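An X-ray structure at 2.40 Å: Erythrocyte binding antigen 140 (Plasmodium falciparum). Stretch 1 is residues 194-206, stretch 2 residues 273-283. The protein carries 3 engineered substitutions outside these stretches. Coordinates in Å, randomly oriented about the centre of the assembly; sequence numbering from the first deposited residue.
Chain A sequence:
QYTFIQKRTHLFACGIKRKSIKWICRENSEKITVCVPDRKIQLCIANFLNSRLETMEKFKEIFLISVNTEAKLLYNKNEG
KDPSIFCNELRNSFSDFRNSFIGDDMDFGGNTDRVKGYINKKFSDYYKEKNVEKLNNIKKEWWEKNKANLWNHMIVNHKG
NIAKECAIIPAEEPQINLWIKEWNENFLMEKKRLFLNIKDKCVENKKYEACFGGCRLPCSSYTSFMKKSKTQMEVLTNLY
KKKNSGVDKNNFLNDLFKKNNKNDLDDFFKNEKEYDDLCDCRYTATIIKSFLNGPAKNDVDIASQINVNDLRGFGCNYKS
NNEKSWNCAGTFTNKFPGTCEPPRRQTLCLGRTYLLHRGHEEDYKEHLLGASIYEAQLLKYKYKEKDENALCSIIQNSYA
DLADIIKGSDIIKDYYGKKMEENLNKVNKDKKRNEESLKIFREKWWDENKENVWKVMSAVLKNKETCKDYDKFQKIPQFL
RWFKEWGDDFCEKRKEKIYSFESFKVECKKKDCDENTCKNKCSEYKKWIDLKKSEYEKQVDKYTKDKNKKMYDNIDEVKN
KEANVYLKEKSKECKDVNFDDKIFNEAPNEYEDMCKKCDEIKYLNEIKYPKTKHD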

# COMPACT_ATOMS: atom_id res chain seq x y z
N LEU A 194 -16.44 -6.23 -10.16
CA LEU A 194 -15.58 -5.61 -9.16
C LEU A 194 -15.46 -4.10 -9.41
O LEU A 194 -15.34 -3.33 -8.46
CB LEU A 194 -14.20 -6.26 -9.15
CG LEU A 194 -14.14 -7.67 -8.55
CD1 LEU A 194 -12.75 -8.26 -8.74
CD2 LEU A 194 -14.51 -7.66 -7.07
N PHE A 195 -15.50 -3.69 -10.67
CA PHE A 195 -15.35 -2.27 -10.98
C PHE A 195 -16.64 -1.50 -10.72
O PHE A 195 -16.60 -0.33 -10.33
CB PHE A 195 -14.90 -2.07 -12.42
CG PHE A 195 -14.24 -0.74 -12.65
CD1 PHE A 195 -12.91 -0.54 -12.32
CD2 PHE A 195 -14.96 0.32 -13.19
CE1 PHE A 195 -12.30 0.68 -12.52
CE2 PHE A 195 -14.35 1.55 -13.39
CZ PHE A 195 -13.02 1.73 -13.06
N LEU A 196 -17.78 -2.15 -10.92
CA LEU A 196 -19.06 -1.51 -10.63
C LEU A 196 -19.17 -1.24 -9.13
O LEU A 196 -19.68 -0.20 -8.73
CB LEU A 196 -20.24 -2.39 -11.09
CG LEU A 196 -20.45 -2.48 -12.60
CD1 LEU A 196 -21.66 -3.35 -12.91
CD2 LEU A 196 -20.61 -1.11 -13.23
N ASN A 197 -18.68 -2.16 -8.32
CA ASN A 197 -18.60 -1.92 -6.88
C ASN A 197 -17.78 -0.67 -6.59
O ASN A 197 -18.14 0.14 -5.74
CB ASN A 197 -18.01 -3.13 -6.16
CG ASN A 197 -18.98 -4.29 -6.07
OD1 ASN A 197 -20.19 -4.09 -6.02
ND2 ASN A 197 -18.45 -5.51 -6.06
N ILE A 198 -16.67 -0.51 -7.32
CA ILE A 198 -15.83 0.67 -7.15
C ILE A 198 -16.60 1.94 -7.44
O ILE A 198 -16.51 2.91 -6.70
CB ILE A 198 -14.58 0.61 -8.06
CG1 ILE A 198 -13.59 -0.42 -7.52
CG2 ILE A 198 -13.92 1.97 -8.14
CD1 ILE A 198 -12.40 -0.65 -8.43
N LYS A 199 -17.36 1.95 -8.53
CA LYS A 199 -18.17 3.11 -8.89
C LYS A 199 -19.19 3.40 -7.80
O LYS A 199 -19.32 4.53 -7.33
CB LYS A 199 -18.91 2.89 -10.22
CG LYS A 199 -18.00 2.76 -11.43
CD LYS A 199 -18.61 3.44 -12.65
CE LYS A 199 -17.91 3.02 -13.93
NZ LYS A 199 -18.26 3.89 -15.09
N ASP A 200 -19.92 2.36 -7.41
CA ASP A 200 -20.97 2.48 -6.40
C ASP A 200 -20.46 3.15 -5.13
O ASP A 200 -21.10 4.07 -4.61
CB ASP A 200 -21.51 1.09 -6.07
CG ASP A 200 -22.67 1.14 -5.09
OD1 ASP A 200 -23.62 1.91 -5.33
OD2 ASP A 200 -22.61 0.43 -4.06
N LYS A 201 -19.32 2.69 -4.63
CA LYS A 201 -18.81 3.15 -3.34
C LYS A 201 -17.93 4.39 -3.44
O LYS A 201 -17.84 5.17 -2.50
CB LYS A 201 -18.03 2.02 -2.66
CG LYS A 201 -18.83 0.74 -2.46
CD LYS A 201 -20.22 1.04 -1.90
CE LYS A 201 -20.99 -0.23 -1.60
NZ LYS A 201 -20.52 -0.90 -0.36
N CYS A 202 -17.28 4.57 -4.59
CA CYS A 202 -16.36 5.68 -4.76
C CYS A 202 -17.04 6.84 -5.47
O CYS A 202 -16.58 7.98 -5.40
CB CYS A 202 -15.13 5.23 -5.55
SG CYS A 202 -14.29 3.78 -4.86
N VAL A 203 -18.15 6.55 -6.14
CA VAL A 203 -18.91 7.57 -6.86
C VAL A 203 -18.00 8.21 -7.91
O VAL A 203 -17.65 7.57 -8.90
CB VAL A 203 -19.47 8.63 -5.89
CG1 VAL A 203 -20.44 9.55 -6.61
CG2 VAL A 203 -20.16 7.95 -4.72
N GLU A 204 -17.62 9.47 -7.70
CA GLU A 204 -16.69 10.15 -8.60
C GLU A 204 -15.39 10.50 -7.88
O GLU A 204 -14.48 11.09 -8.46
CB GLU A 204 -17.32 11.42 -9.17
CG GLU A 204 -18.55 11.16 -10.03
CD GLU A 204 -18.99 12.39 -10.81
OE1 GLU A 204 -19.21 13.45 -10.19
OE2 GLU A 204 -19.12 12.28 -12.05
N ASN A 205 -15.30 10.13 -6.60
CA ASN A 205 -14.11 10.40 -5.81
C ASN A 205 -13.78 11.89 -5.77
O ASN A 205 -12.61 12.27 -5.73
CB ASN A 205 -12.92 9.61 -6.38
CG ASN A 205 -11.75 9.57 -5.42
OD1 ASN A 205 -11.93 9.61 -4.20
ND2 ASN A 205 -10.54 9.49 -5.96
N LYS A 206 -14.81 12.73 -5.77
CA LYS A 206 -14.61 14.17 -5.67
C LYS A 206 -14.83 14.66 -4.24
O LYS A 206 -14.67 15.85 -3.95
CB LYS A 206 -15.55 14.90 -6.62
CG LYS A 206 -15.19 14.72 -8.09
CD LYS A 206 -16.29 15.24 -9.00
CE LYS A 206 -15.90 15.12 -10.46
NZ LYS A 206 -17.00 15.53 -11.38
N LYS A 273 -6.78 5.11 -16.53
CA LYS A 273 -6.87 6.40 -15.86
C LYS A 273 -8.01 6.36 -14.86
O LYS A 273 -7.90 6.91 -13.76
CB LYS A 273 -7.10 7.51 -16.89
CG LYS A 273 -6.28 8.76 -16.67
CD LYS A 273 -6.89 9.67 -15.62
CE LYS A 273 -6.05 10.92 -15.39
NZ LYS A 273 -5.90 11.74 -16.62
N GLU A 274 -9.09 5.69 -15.22
CA GLU A 274 -10.31 5.72 -14.42
C GLU A 274 -10.10 5.11 -13.04
O GLU A 274 -10.65 5.61 -12.06
CB GLU A 274 -11.45 4.99 -15.14
CG GLU A 274 -12.81 5.22 -14.52
CD GLU A 274 -13.93 4.59 -15.31
OE1 GLU A 274 -13.64 3.84 -16.26
OE2 GLU A 274 -15.11 4.85 -14.98
N TYR A 275 -9.31 4.05 -12.96
CA TYR A 275 -9.04 3.43 -11.67
C TYR A 275 -8.34 4.42 -10.73
O TYR A 275 -8.77 4.63 -9.60
CB TYR A 275 -8.18 2.18 -11.82
CG TYR A 275 -7.81 1.60 -10.48
CD1 TYR A 275 -6.69 2.06 -9.80
CD2 TYR A 275 -8.59 0.64 -9.87
CE1 TYR A 275 -6.35 1.56 -8.57
CE2 TYR A 275 -8.25 0.12 -8.64
CZ TYR A 275 -7.13 0.59 -7.99
OH TYR A 275 -6.80 0.08 -6.76
N ASP A 276 -7.26 5.03 -11.22
CA ASP A 276 -6.53 6.03 -10.46
C ASP A 276 -7.45 7.19 -10.05
O ASP A 276 -7.33 7.72 -8.95
CB ASP A 276 -5.36 6.57 -11.28
CG ASP A 276 -4.19 5.61 -11.33
OD1 ASP A 276 -4.34 4.45 -10.89
OD2 ASP A 276 -3.11 6.01 -11.83
N ASP A 277 -8.35 7.57 -10.95
CA ASP A 277 -9.27 8.67 -10.69
C ASP A 277 -10.26 8.36 -9.56
O ASP A 277 -10.73 9.27 -8.88
CB ASP A 277 -10.06 9.02 -11.95
CG ASP A 277 -9.18 9.56 -13.07
OD1 ASP A 277 -8.09 10.09 -12.77
OD2 ASP A 277 -9.60 9.46 -14.24
N LEU A 278 -10.58 7.08 -9.38
CA LEU A 278 -11.61 6.69 -8.42
C LEU A 278 -11.05 6.08 -7.15
O LEU A 278 -11.74 6.03 -6.13
CB LEU A 278 -12.58 5.70 -9.06
CG LEU A 278 -13.49 6.22 -10.17
CD1 LEU A 278 -14.42 5.12 -10.63
CD2 LEU A 278 -14.29 7.43 -9.71
N CYS A 279 -9.80 5.62 -7.20
CA CYS A 279 -9.26 4.81 -6.11
C CYS A 279 -8.03 5.42 -5.44
O CYS A 279 -7.56 4.89 -4.43
CB CYS A 279 -8.93 3.41 -6.61
SG CYS A 279 -10.40 2.44 -7.00
N ASP A 280 -7.51 6.51 -5.99
CA ASP A 280 -6.44 7.24 -5.33
C ASP A 280 -7.02 8.31 -4.42
O ASP A 280 -7.78 9.17 -4.87
CB ASP A 280 -5.51 7.90 -6.36
CG ASP A 280 -4.55 6.91 -7.00
OD1 ASP A 280 -4.71 5.69 -6.77
OD2 ASP A 280 -3.64 7.36 -7.72
N CYS A 281 -6.68 8.25 -3.14
CA CYS A 281 -7.03 9.31 -2.20
C CYS A 281 -6.25 10.56 -2.59
O CYS A 281 -5.02 10.59 -2.50
CB CYS A 281 -6.72 8.89 -0.76
SG CYS A 281 -6.87 10.23 0.45
N ARG A 282 -6.97 11.59 -3.02
CA ARG A 282 -6.33 12.74 -3.64
C ARG A 282 -5.55 13.65 -2.68
O ARG A 282 -4.76 14.47 -3.13
CB ARG A 282 -7.36 13.55 -4.44
CG ARG A 282 -7.75 12.87 -5.75
CD ARG A 282 -8.94 13.51 -6.44
NE ARG A 282 -9.36 12.73 -7.59
CZ ARG A 282 -10.44 12.98 -8.33
NH1 ARG A 282 -11.23 14.01 -8.04
NH2 ARG A 282 -10.73 12.20 -9.36
N TYR A 283 -5.77 13.50 -1.38
CA TYR A 283 -4.98 14.28 -0.43
C TYR A 283 -3.83 13.47 0.19
O TYR A 283 -3.16 13.94 1.11
CB TYR A 283 -5.86 14.98 0.64
CG TYR A 283 -6.59 14.12 1.64
CD1 TYR A 283 -5.95 13.12 2.36
CD2 TYR A 283 -7.94 14.35 1.91
CE1 TYR A 283 -6.63 12.36 3.29
CE2 TYR A 283 -8.63 13.59 2.83
CZ TYR A 283 -7.97 12.60 3.52
OH TYR A 283 -8.66 11.85 4.45
O HOH W 1 -9.85 11.39 -2.91

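Leu278 is the centre of the contact. Its side chain sits as a knob in a hole formed by Phe195, Ile198, Lys199 and Cys202. The CA-to-CB bond points sideways, but with chi1 m and chi2 t, the end of the side chain comes nearer stretch 1. Leu278 CD1 lies 4.0 Å from Ile198 CG2 and 4.4 Å from Phe195 CZ. Leu278 CD2 lies 3.5 Å from Val203 O, just after helix 194-202 ends. A branched, apolar side chain fills this buried pocket well.

Ile198 points toward stretch 2 and widens the apolar patch. Ile198 CG2 packs 3.7 Å from Cys279 SG, and Ile198 CD1 lies 4.2 Å from Tyr275 CE2. Cys202 is buried beside them, with Cys202 CB 3.5 Å from Leu278 O. Both cysteines are also bonded covalently elsewhere in the structure.

The helices run at 36° to each other, with their axes 10.5 Å apart at closest approach. Side chains bridge that gap. Phe195 adopts a t rotamer that brings its ring end close to stretch 2. The ring edge meets Tyr275 CA, 4.3 Å from Phe195 CE1, and Glu274 CD, 3.6 Å from Phe195 CE2.

Beyond this ring, Lys199 NZ forms a salt bridge with Glu274 OE2 at 3.3 Å. The hydrogen bond within it is weak. Lys199 is exposed and Glu274 partly so, which suits a charged pair.

At the other end, helix 194-202 gives way to a type II' turn from Cys202 to Asn205. Val203 has positive phi. After the turn, Asn205 points toward stretch 2 and is buried. Asn205 ND2 donates two hydrogen bonds, to Asp277 O at 2.9 Å and to Asp280 O at 3.0 Å. One amide group thus serves two backbone carbonyls where helix 273-279 ends. A water donates to Asn205 OD1 (3.0 Å) and accepts from Arg282 N (2.9 Å). The Arg282 guanidinium covers this edge, one face over Asn205 O.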